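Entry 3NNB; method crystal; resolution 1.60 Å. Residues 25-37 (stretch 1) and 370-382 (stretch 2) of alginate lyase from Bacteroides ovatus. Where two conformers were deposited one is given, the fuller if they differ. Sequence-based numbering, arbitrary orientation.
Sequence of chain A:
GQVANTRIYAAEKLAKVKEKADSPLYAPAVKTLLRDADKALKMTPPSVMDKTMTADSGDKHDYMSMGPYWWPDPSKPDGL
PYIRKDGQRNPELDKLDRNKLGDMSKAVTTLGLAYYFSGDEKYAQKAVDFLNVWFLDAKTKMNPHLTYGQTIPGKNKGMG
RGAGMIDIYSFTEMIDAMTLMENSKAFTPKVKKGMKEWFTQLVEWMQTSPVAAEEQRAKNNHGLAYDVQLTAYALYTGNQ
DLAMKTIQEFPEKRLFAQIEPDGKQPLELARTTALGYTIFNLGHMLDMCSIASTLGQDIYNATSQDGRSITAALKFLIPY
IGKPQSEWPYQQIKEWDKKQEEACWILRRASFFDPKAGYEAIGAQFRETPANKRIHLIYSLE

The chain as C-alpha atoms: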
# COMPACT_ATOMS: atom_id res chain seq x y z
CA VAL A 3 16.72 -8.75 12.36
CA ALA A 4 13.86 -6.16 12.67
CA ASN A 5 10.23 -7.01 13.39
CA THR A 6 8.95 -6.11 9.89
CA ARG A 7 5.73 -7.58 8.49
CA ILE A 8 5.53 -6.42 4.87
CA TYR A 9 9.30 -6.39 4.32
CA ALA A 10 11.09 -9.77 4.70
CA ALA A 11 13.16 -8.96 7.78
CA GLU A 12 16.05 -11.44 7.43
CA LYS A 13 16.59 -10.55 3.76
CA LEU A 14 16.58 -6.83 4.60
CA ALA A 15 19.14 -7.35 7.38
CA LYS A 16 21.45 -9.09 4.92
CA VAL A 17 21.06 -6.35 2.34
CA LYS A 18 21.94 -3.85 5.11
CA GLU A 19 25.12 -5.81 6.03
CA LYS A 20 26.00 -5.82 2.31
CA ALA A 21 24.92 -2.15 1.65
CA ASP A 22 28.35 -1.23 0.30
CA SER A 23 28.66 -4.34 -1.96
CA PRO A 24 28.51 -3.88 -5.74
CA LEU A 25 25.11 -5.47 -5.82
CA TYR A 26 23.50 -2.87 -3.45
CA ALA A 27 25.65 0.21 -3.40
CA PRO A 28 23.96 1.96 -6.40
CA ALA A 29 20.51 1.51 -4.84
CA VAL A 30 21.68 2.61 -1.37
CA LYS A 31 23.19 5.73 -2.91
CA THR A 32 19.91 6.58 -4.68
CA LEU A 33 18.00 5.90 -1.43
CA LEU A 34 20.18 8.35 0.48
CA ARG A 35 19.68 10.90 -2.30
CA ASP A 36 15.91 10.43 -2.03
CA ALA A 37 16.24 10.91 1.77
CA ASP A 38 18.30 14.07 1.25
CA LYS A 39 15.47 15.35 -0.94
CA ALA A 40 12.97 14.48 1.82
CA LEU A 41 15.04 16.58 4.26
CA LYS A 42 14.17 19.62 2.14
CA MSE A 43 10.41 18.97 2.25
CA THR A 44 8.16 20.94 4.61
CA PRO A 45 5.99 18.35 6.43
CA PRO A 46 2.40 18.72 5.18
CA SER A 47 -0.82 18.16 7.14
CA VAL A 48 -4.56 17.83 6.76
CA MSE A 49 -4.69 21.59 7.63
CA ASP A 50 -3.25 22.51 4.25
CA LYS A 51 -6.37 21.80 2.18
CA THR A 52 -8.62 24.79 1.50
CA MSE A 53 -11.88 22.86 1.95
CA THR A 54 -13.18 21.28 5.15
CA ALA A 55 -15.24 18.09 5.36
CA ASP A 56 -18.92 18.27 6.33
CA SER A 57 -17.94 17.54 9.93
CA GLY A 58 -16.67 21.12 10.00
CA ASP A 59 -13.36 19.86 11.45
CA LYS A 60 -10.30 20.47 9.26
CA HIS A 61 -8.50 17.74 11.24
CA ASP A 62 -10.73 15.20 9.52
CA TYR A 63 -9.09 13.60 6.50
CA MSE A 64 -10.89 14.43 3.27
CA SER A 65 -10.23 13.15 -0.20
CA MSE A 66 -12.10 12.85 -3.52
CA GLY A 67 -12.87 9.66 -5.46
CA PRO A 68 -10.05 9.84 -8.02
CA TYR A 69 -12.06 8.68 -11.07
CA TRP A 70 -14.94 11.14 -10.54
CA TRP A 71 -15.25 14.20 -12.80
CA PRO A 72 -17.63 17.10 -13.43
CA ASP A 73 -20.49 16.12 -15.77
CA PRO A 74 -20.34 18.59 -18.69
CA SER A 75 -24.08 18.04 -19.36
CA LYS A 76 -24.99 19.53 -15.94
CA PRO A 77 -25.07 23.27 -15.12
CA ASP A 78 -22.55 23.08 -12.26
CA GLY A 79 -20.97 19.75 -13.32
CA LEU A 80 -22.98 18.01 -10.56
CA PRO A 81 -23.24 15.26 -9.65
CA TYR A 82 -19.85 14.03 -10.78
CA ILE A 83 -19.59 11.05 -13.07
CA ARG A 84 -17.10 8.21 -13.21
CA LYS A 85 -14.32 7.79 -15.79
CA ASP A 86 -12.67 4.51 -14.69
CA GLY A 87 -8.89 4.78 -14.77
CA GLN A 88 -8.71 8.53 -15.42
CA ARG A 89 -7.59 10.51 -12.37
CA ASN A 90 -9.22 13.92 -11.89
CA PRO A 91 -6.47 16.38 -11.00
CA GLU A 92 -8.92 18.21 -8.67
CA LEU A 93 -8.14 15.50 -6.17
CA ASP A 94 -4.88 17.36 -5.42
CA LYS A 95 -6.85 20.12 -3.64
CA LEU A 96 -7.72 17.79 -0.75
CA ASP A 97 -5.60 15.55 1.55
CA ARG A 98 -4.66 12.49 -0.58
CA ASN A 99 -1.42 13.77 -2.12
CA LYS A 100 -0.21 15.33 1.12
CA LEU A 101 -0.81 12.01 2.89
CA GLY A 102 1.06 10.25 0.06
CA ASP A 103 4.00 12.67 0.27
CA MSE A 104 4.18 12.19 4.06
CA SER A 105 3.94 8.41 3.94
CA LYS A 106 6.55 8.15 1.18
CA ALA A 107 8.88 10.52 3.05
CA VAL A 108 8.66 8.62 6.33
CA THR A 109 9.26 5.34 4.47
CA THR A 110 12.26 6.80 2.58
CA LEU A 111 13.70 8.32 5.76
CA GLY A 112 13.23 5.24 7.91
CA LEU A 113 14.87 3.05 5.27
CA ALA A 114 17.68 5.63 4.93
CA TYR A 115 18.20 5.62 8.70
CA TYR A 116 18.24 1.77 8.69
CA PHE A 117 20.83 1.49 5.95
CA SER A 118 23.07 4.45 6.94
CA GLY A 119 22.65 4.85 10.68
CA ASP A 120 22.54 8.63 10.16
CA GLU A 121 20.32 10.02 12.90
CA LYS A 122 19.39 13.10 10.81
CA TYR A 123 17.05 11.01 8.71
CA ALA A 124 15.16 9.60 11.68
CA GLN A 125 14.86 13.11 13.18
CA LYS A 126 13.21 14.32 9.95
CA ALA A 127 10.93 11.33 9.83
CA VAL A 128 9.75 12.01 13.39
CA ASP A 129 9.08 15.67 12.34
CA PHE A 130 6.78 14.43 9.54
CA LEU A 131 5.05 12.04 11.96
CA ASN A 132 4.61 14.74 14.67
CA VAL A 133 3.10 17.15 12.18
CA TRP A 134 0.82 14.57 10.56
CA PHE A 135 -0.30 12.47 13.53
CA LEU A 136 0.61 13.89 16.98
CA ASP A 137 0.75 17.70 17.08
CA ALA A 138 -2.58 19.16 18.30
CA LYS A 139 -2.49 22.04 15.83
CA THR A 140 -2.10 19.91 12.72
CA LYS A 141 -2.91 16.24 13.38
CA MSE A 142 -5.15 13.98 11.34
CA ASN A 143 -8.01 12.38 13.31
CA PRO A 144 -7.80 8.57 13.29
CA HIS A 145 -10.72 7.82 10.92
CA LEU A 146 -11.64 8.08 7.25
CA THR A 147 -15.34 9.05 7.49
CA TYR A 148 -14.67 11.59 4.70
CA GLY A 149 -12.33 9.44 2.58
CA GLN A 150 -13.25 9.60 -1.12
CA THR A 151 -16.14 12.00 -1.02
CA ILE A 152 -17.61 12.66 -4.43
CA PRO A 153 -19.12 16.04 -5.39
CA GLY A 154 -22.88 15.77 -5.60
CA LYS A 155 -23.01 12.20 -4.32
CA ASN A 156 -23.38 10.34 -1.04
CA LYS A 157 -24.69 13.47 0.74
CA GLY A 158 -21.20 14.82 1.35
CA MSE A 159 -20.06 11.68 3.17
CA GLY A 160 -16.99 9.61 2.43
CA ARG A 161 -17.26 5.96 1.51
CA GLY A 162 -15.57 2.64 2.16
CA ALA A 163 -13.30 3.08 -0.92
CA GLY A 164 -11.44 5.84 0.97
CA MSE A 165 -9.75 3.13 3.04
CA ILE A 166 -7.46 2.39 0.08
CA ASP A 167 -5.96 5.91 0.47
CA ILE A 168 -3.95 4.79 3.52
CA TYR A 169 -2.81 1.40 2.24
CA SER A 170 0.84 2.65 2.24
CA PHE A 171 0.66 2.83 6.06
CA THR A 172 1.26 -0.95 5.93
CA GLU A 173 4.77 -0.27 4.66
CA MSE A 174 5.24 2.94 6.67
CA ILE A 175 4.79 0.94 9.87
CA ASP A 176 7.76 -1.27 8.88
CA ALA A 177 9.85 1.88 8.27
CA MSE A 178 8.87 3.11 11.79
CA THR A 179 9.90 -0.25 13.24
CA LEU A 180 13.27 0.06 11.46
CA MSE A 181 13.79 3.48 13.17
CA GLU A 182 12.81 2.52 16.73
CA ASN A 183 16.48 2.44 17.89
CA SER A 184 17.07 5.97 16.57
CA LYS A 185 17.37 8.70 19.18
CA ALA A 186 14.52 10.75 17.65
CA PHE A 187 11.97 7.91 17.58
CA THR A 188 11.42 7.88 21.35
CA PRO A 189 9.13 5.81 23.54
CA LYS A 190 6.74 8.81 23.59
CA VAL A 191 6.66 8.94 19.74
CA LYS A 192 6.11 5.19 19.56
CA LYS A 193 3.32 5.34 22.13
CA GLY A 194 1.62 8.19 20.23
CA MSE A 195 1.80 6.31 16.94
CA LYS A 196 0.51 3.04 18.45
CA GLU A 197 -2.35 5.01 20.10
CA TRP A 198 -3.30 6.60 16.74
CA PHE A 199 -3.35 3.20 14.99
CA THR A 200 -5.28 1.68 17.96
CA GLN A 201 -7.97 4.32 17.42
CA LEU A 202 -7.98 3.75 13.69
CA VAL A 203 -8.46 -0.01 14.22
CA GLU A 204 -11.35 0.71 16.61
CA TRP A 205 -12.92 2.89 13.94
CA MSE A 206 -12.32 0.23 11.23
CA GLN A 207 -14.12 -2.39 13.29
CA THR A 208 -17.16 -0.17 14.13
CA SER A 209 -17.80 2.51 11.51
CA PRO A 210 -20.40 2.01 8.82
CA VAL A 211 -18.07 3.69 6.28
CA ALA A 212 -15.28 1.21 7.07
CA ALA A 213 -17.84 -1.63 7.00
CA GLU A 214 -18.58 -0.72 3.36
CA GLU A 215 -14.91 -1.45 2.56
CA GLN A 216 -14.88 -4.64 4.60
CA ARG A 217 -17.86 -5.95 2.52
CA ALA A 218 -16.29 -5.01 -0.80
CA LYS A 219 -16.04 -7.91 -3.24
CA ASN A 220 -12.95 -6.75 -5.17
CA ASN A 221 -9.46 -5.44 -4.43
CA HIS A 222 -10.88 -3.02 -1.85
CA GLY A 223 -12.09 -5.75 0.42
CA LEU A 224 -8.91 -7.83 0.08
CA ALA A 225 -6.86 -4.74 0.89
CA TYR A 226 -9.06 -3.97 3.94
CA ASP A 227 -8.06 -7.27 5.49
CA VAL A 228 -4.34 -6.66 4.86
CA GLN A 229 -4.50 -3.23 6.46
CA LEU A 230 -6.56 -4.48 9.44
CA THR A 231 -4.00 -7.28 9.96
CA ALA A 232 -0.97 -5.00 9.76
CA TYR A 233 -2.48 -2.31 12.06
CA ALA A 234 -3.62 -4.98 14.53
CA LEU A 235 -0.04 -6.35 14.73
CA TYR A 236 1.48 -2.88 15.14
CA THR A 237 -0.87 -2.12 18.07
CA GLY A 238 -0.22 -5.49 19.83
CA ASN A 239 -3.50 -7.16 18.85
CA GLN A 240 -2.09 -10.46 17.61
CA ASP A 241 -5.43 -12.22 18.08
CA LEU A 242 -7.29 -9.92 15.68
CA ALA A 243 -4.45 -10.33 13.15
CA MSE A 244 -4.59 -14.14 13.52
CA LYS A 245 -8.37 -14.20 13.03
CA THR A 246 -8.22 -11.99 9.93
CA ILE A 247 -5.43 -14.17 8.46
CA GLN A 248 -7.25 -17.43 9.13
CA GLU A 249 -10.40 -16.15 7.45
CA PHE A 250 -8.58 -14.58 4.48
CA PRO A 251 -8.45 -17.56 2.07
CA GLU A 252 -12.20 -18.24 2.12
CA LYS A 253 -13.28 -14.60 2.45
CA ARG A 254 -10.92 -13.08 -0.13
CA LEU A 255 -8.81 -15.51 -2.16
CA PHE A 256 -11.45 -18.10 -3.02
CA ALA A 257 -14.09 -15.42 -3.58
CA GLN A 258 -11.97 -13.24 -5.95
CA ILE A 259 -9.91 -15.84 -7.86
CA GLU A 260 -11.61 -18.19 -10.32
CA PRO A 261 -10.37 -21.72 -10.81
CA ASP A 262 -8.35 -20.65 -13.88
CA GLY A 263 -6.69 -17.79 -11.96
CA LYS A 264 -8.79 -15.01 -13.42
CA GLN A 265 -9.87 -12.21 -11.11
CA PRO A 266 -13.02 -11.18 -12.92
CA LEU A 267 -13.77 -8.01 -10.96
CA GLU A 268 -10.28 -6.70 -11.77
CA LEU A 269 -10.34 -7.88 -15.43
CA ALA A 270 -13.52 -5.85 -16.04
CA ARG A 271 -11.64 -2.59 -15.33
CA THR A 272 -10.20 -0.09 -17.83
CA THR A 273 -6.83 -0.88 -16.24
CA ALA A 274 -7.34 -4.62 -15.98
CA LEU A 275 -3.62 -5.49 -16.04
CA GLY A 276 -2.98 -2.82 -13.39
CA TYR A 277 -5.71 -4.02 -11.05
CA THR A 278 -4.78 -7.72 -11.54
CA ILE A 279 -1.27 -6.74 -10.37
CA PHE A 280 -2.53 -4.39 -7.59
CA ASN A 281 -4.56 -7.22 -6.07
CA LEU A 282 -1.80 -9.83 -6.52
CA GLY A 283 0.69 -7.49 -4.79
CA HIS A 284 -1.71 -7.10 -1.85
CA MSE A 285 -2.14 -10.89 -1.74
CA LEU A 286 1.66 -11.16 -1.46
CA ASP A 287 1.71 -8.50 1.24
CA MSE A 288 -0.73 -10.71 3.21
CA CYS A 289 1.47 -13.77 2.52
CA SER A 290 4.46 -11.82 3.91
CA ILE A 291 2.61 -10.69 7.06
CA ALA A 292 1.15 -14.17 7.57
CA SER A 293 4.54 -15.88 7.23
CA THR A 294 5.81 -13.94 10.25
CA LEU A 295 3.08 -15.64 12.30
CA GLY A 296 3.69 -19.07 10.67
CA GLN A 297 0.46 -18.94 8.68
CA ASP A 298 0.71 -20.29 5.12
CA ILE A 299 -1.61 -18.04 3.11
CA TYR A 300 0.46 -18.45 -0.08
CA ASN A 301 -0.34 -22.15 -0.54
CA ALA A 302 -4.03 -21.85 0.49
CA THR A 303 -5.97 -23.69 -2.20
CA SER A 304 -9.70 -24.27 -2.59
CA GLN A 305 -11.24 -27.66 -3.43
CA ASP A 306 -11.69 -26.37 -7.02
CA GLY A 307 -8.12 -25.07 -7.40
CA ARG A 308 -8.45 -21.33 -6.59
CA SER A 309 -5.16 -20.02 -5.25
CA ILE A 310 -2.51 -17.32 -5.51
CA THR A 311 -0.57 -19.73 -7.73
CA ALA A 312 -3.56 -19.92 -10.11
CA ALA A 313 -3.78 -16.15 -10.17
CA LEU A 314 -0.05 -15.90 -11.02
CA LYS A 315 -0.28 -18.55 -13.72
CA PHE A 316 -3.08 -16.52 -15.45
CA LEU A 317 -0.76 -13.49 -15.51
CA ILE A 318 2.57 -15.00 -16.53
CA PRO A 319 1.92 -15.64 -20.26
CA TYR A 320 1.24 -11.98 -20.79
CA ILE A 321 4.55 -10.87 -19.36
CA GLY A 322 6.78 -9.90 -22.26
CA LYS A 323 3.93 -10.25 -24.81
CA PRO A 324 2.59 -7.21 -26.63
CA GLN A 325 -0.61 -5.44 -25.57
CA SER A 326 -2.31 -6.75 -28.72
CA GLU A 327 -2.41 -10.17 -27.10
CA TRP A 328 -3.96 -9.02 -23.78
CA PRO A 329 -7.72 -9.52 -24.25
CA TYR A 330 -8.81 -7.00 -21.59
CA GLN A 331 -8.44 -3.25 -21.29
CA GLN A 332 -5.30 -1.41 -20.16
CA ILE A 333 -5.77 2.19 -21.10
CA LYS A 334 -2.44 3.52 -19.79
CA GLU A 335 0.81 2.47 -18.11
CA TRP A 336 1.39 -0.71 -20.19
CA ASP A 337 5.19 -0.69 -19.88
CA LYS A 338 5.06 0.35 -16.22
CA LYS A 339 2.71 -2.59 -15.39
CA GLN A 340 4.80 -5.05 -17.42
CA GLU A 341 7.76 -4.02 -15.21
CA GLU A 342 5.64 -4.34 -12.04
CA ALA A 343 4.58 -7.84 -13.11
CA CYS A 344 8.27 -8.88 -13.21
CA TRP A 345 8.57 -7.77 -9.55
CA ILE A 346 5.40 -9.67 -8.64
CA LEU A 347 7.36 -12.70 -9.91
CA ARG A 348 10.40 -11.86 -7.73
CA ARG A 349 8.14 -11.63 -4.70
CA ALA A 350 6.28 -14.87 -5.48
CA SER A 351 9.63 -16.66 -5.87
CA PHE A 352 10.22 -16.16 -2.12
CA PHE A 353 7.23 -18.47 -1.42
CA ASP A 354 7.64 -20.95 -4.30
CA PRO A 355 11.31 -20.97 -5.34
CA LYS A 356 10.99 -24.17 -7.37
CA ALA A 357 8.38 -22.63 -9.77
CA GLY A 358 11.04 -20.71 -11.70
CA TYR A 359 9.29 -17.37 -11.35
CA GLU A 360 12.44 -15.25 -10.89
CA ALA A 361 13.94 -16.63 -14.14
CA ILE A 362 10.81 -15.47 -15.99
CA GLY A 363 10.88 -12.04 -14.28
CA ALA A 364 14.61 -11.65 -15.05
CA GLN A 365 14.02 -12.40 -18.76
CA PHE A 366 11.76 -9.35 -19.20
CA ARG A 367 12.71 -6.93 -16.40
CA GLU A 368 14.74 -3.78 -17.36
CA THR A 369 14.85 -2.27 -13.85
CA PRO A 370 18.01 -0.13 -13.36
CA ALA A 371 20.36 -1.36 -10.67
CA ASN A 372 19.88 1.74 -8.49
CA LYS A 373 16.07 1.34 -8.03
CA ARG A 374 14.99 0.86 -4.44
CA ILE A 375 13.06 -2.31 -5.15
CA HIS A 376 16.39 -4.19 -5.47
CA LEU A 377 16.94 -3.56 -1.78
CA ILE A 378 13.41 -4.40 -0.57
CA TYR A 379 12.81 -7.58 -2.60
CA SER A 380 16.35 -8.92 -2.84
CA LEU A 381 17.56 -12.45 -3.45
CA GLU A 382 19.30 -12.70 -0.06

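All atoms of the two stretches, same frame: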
# COMPACT_ATOMS: atom_id res chain seq x y z
N LEU A 25 26.49 -5.16 -5.53
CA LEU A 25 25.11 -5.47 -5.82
C LEU A 25 24.14 -4.39 -5.30
O LEU A 25 23.13 -4.11 -5.96
CB LEU A 25 24.73 -6.82 -5.25
CG LEU A 25 23.42 -7.40 -5.75
CD1 LEU A 25 23.35 -7.41 -7.28
CD2 LEU A 25 23.29 -8.81 -5.18
N TYR A 26 24.46 -3.78 -4.15
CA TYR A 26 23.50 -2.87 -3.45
C TYR A 26 23.90 -1.41 -3.41
O TYR A 26 23.06 -0.52 -3.21
CB TYR A 26 23.17 -3.38 -2.05
CG TYR A 26 22.60 -4.78 -2.07
CD1 TYR A 26 21.48 -5.10 -2.86
CD2 TYR A 26 23.17 -5.81 -1.32
CE1 TYR A 26 20.97 -6.39 -2.89
CE2 TYR A 26 22.68 -7.09 -1.35
CZ TYR A 26 21.60 -7.40 -2.15
OH TYR A 26 21.15 -8.70 -2.17
N ALA A 27 25.20 -1.14 -3.57
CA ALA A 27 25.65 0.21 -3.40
C ALA A 27 24.94 1.27 -4.27
O ALA A 27 24.62 2.35 -3.77
CB ALA A 27 27.18 0.29 -3.55
N PRO A 28 24.69 0.99 -5.56
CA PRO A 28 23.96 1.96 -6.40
C PRO A 28 22.56 2.32 -5.85
O PRO A 28 22.17 3.50 -5.82
CB PRO A 28 23.87 1.26 -7.76
CG PRO A 28 25.05 0.33 -7.77
CD PRO A 28 25.21 -0.14 -6.36
N ALA A 29 21.85 1.31 -5.41
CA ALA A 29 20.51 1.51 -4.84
C ALA A 29 20.57 2.22 -3.50
O ALA A 29 19.71 3.06 -3.19
CB ALA A 29 19.73 0.19 -4.77
N VAL A 30 21.55 1.90 -2.67
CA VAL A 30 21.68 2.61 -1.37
C VAL A 30 21.99 4.08 -1.63
O VAL A 30 21.41 4.95 -1.00
CB VAL A 30 22.73 1.94 -0.46
CG1 VAL A 30 22.97 2.76 0.75
CG2 VAL A 30 22.26 0.49 -0.10
N LYS A 31 22.85 4.36 -2.60
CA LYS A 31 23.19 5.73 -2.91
C LYS A 31 21.96 6.53 -3.35
O LYS A 31 21.74 7.65 -2.89
CB LYS A 31 24.28 5.76 -4.00
CG LYS A 31 24.69 7.15 -4.43
CD LYS A 31 25.77 7.07 -5.56
CE LYS A 31 26.11 8.43 -6.14
NZ LYS A 31 27.42 8.94 -5.63
N THR A 32 21.16 5.94 -4.23
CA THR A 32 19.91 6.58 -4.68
C THR A 32 18.92 6.77 -3.52
O THR A 32 18.26 7.81 -3.41
CB THR A 32 19.30 5.79 -5.85
OG1 THR A 32 20.17 5.95 -6.96
CG2 THR A 32 17.92 6.34 -6.24
N LEU A 33 18.86 5.79 -2.63
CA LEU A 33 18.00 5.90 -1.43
C LEU A 33 18.43 7.08 -0.57
O LEU A 33 17.59 7.89 -0.13
CB LEU A 33 18.03 4.61 -0.62
CG LEU A 33 17.37 4.62 0.74
CD1 LEU A 33 15.79 4.82 0.57
CD2 LEU A 33 17.72 3.37 1.56
N LEU A 34 19.73 7.21 -0.32
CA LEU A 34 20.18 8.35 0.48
C LEU A 34 19.97 9.68 -0.20
O LEU A 34 19.68 10.68 0.47
CB LEU A 34 21.63 8.20 0.93
CG LEU A 34 21.95 6.92 1.72
CD1 LEU A 34 23.40 6.90 2.27
CD2 LEU A 34 20.97 6.63 2.83
N ARG A 35 20.07 9.71 -1.53
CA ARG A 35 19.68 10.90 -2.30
C ARG A 35 18.21 11.22 -2.15
O ARG A 35 17.86 12.38 -1.99
CB ARG A 35 20.05 10.76 -3.77
CG ARG A 35 21.52 10.95 -4.02
CD ARG A 35 21.83 10.90 -5.53
NE ARG A 35 23.21 10.47 -5.77
N ASP A 36 17.34 10.22 -2.23
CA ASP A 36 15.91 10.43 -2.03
C ASP A 36 15.69 10.99 -0.59
O ASP A 36 14.86 11.86 -0.36
CB ASP A 36 15.11 9.12 -2.16
CG ASP A 36 14.98 8.63 -3.59
OD1 ASP A 36 15.33 9.35 -4.56
OD2 ASP A 36 14.51 7.48 -3.71
N ALA A 37 16.40 10.45 0.39
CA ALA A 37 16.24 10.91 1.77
C ALA A 37 16.71 12.34 1.90
O ALA A 37 16.09 13.13 2.60
CB ALA A 37 17.06 10.01 2.73
N PRO A 370 16.61 -0.55 -13.67
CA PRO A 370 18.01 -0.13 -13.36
C PRO A 370 18.47 -0.53 -11.97
O PRO A 370 17.66 -0.62 -11.02
CB PRO A 370 17.93 1.40 -13.47
CG PRO A 370 16.83 1.64 -14.43
CD PRO A 370 15.79 0.59 -14.12
N ALA A 371 19.78 -0.77 -11.86
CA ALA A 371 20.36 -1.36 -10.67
C ALA A 371 20.21 -0.49 -9.43
O ALA A 371 20.28 -0.99 -8.31
CB ALA A 371 21.88 -1.69 -10.89
N ASN A 372 20.01 0.82 -9.62
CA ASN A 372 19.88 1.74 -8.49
C ASN A 372 18.43 1.90 -7.93
O ASN A 372 18.22 2.62 -6.98
CB ASN A 372 20.43 3.13 -8.86
CG ASN A 372 19.52 3.82 -9.87
OD1 ASN A 372 19.17 3.20 -10.87
ND2 ASN A 372 19.07 5.04 -9.59
N LYS A 373 17.45 1.22 -8.51
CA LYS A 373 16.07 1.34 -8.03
C LYS A 373 15.93 0.66 -6.69
O LYS A 373 16.52 -0.39 -6.42
CB LYS A 373 15.08 0.69 -9.02
CG LYS A 373 14.98 1.39 -10.38
CD LYS A 373 14.68 2.88 -10.29
CE LYS A 373 14.45 3.51 -11.67
NZ LYS A 373 14.18 4.98 -11.61
N ARG A 374 15.19 1.31 -5.81
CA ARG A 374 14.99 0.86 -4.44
C ARG A 374 14.48 -0.55 -4.31
O ARG A 374 14.79 -1.22 -3.33
CB ARG A 374 14.04 1.82 -3.73
CG ARG A 374 14.06 1.67 -2.24
CD ARG A 374 12.97 2.50 -1.58
NE ARG A 374 13.20 3.92 -1.81
CZ ARG A 374 12.45 4.90 -1.28
NH1 ARG A 374 11.42 4.59 -0.50
NH2 ARG A 374 12.76 6.15 -1.53
N ILE A 375 13.70 -1.02 -5.26
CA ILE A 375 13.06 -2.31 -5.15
C ILE A 375 14.12 -3.44 -5.07
O ILE A 375 13.87 -4.47 -4.46
CB ILE A 375 12.04 -2.52 -6.31
CG1 ILE A 375 11.13 -3.69 -6.00
CG2 ILE A 375 12.78 -2.65 -7.65
CD1 ILE A 375 9.81 -3.62 -6.77
N HIS A 376 15.32 -3.21 -5.59
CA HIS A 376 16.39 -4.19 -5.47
C HIS A 376 16.81 -4.45 -4.02
O HIS A 376 17.29 -5.54 -3.66
CB HIS A 376 17.61 -3.77 -6.29
CG HIS A 376 17.42 -3.81 -7.76
ND1 HIS A 376 17.36 -4.99 -8.49
CD2 HIS A 376 17.32 -2.80 -8.66
CE1 HIS A 376 17.26 -4.70 -9.77
NE2 HIS A 376 17.21 -3.38 -9.91
N LEU A 377 16.62 -3.45 -3.17
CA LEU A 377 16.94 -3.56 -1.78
C LEU A 377 15.83 -4.25 -0.96
O LEU A 377 16.10 -4.99 -0.02
CB LEU A 377 17.15 -2.15 -1.19
CG LEU A 377 18.26 -1.25 -1.75
CD1 LEU A 377 18.24 0.14 -1.10
CD2 LEU A 377 19.68 -1.91 -1.59
N ILE A 378 14.58 -4.00 -1.35
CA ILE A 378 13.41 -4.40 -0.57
C ILE A 378 12.99 -5.83 -0.89
O ILE A 378 12.55 -6.56 -0.01
CB ILE A 378 12.22 -3.45 -0.84
CG1 ILE A 378 12.58 -2.02 -0.44
CG2 ILE A 378 10.96 -3.93 -0.09
CD1 ILE A 378 13.14 -1.91 0.96
N TYR A 379 13.11 -6.21 -2.15
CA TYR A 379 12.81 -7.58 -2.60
C TYR A 379 14.04 -8.23 -3.23
O TYR A 379 14.03 -8.61 -4.41
CB TYR A 379 11.64 -7.55 -3.57
CG TYR A 379 10.37 -7.00 -2.91
CD1 TYR A 379 9.83 -7.63 -1.79
CD2 TYR A 379 9.72 -5.89 -3.42
CE1 TYR A 379 8.67 -7.13 -1.19
CE2 TYR A 379 8.57 -5.42 -2.84
CZ TYR A 379 8.06 -6.01 -1.72
OH TYR A 379 6.90 -5.50 -1.13
N SER A 380 15.09 -8.36 -2.41
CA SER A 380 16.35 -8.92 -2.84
C SER A 380 16.26 -10.45 -2.89
O SER A 380 15.27 -11.07 -2.44
CB SER A 380 17.48 -8.51 -1.88
OG SER A 380 17.42 -9.25 -0.66
N LEU A 381 17.34 -11.02 -3.40
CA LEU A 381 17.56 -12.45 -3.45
C LEU A 381 18.41 -12.97 -2.30
O LEU A 381 18.92 -14.09 -2.36
CB LEU A 381 18.17 -12.78 -4.81
CG LEU A 381 17.24 -12.57 -6.04
CD1 LEU A 381 18.00 -12.91 -7.33
CD2 LEU A 381 15.94 -13.36 -6.02
N GLU A 382 18.58 -12.19 -1.25
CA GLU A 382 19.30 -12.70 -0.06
C GLU A 382 18.63 -13.93 0.60
O GLU A 382 17.42 -14.15 0.53
CB GLU A 382 19.47 -11.59 0.98
CG GLU A 382 20.41 -10.46 0.54
CD GLU A 382 21.82 -10.93 0.24
OE1 GLU A 382 22.36 -11.72 1.04
OE2 GLU A 382 22.39 -10.46 -0.76
OXT GLU A 382 19.31 -14.70 1.29
O HOH W 1 22.10 -1.51 -6.36
O HOH W 2 20.99 -3.90 -8.61
O HOH W 3 19.79 -9.67 -4.39
O HOH W 4 17.28 3.19 -4.40
O HOH W 5 15.44 4.93 -3.29

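The packing of an N-terminal helix of alginate lyase against the chain's C-terminal segment illustrates a common design, a small apolar centre flanked by directional polar contacts. Leu377 supplies the centre. Leu377 CD2 lies 3.8 Å from both Tyr26 CB and Val30 CG2, and Leu377 CG sits 3.7 Å from Ala29 CB. The backbones approach closely at Ala29, whose CB points toward the other stretch: the CA atoms of Ala29 and Asn372 are 3.7 Å apart, and Ala29 CA makes a CA-H...O contact with Asn372 O at 3.3 Å.

Successive turns of the helix then present polar groups. Thr32 OG1 accepts a hydrogen bond from Asn372 ND2 (3.0 Å), and one turn on, Asp36 OD2 forms a salt bridge with Arg374 NH2 (3.1 Å). The carboxylate lies at the edge of the guanidinium, where the N-H groups point, while Leu33 CD1 covers one face, 3.6 Å from Arg374 NE. A water that donates to Asp36 OD2 and accepts from Arg374 NE reinforces the pair.

At the other end, Tyr26 OH donates to Glu382 OE2 over 2.6 Å. Water also fills gaps between backbones: one molecule donates to both Ala29 O and Asn372 O, at 2.7 and 2.8 Å from its oxygen.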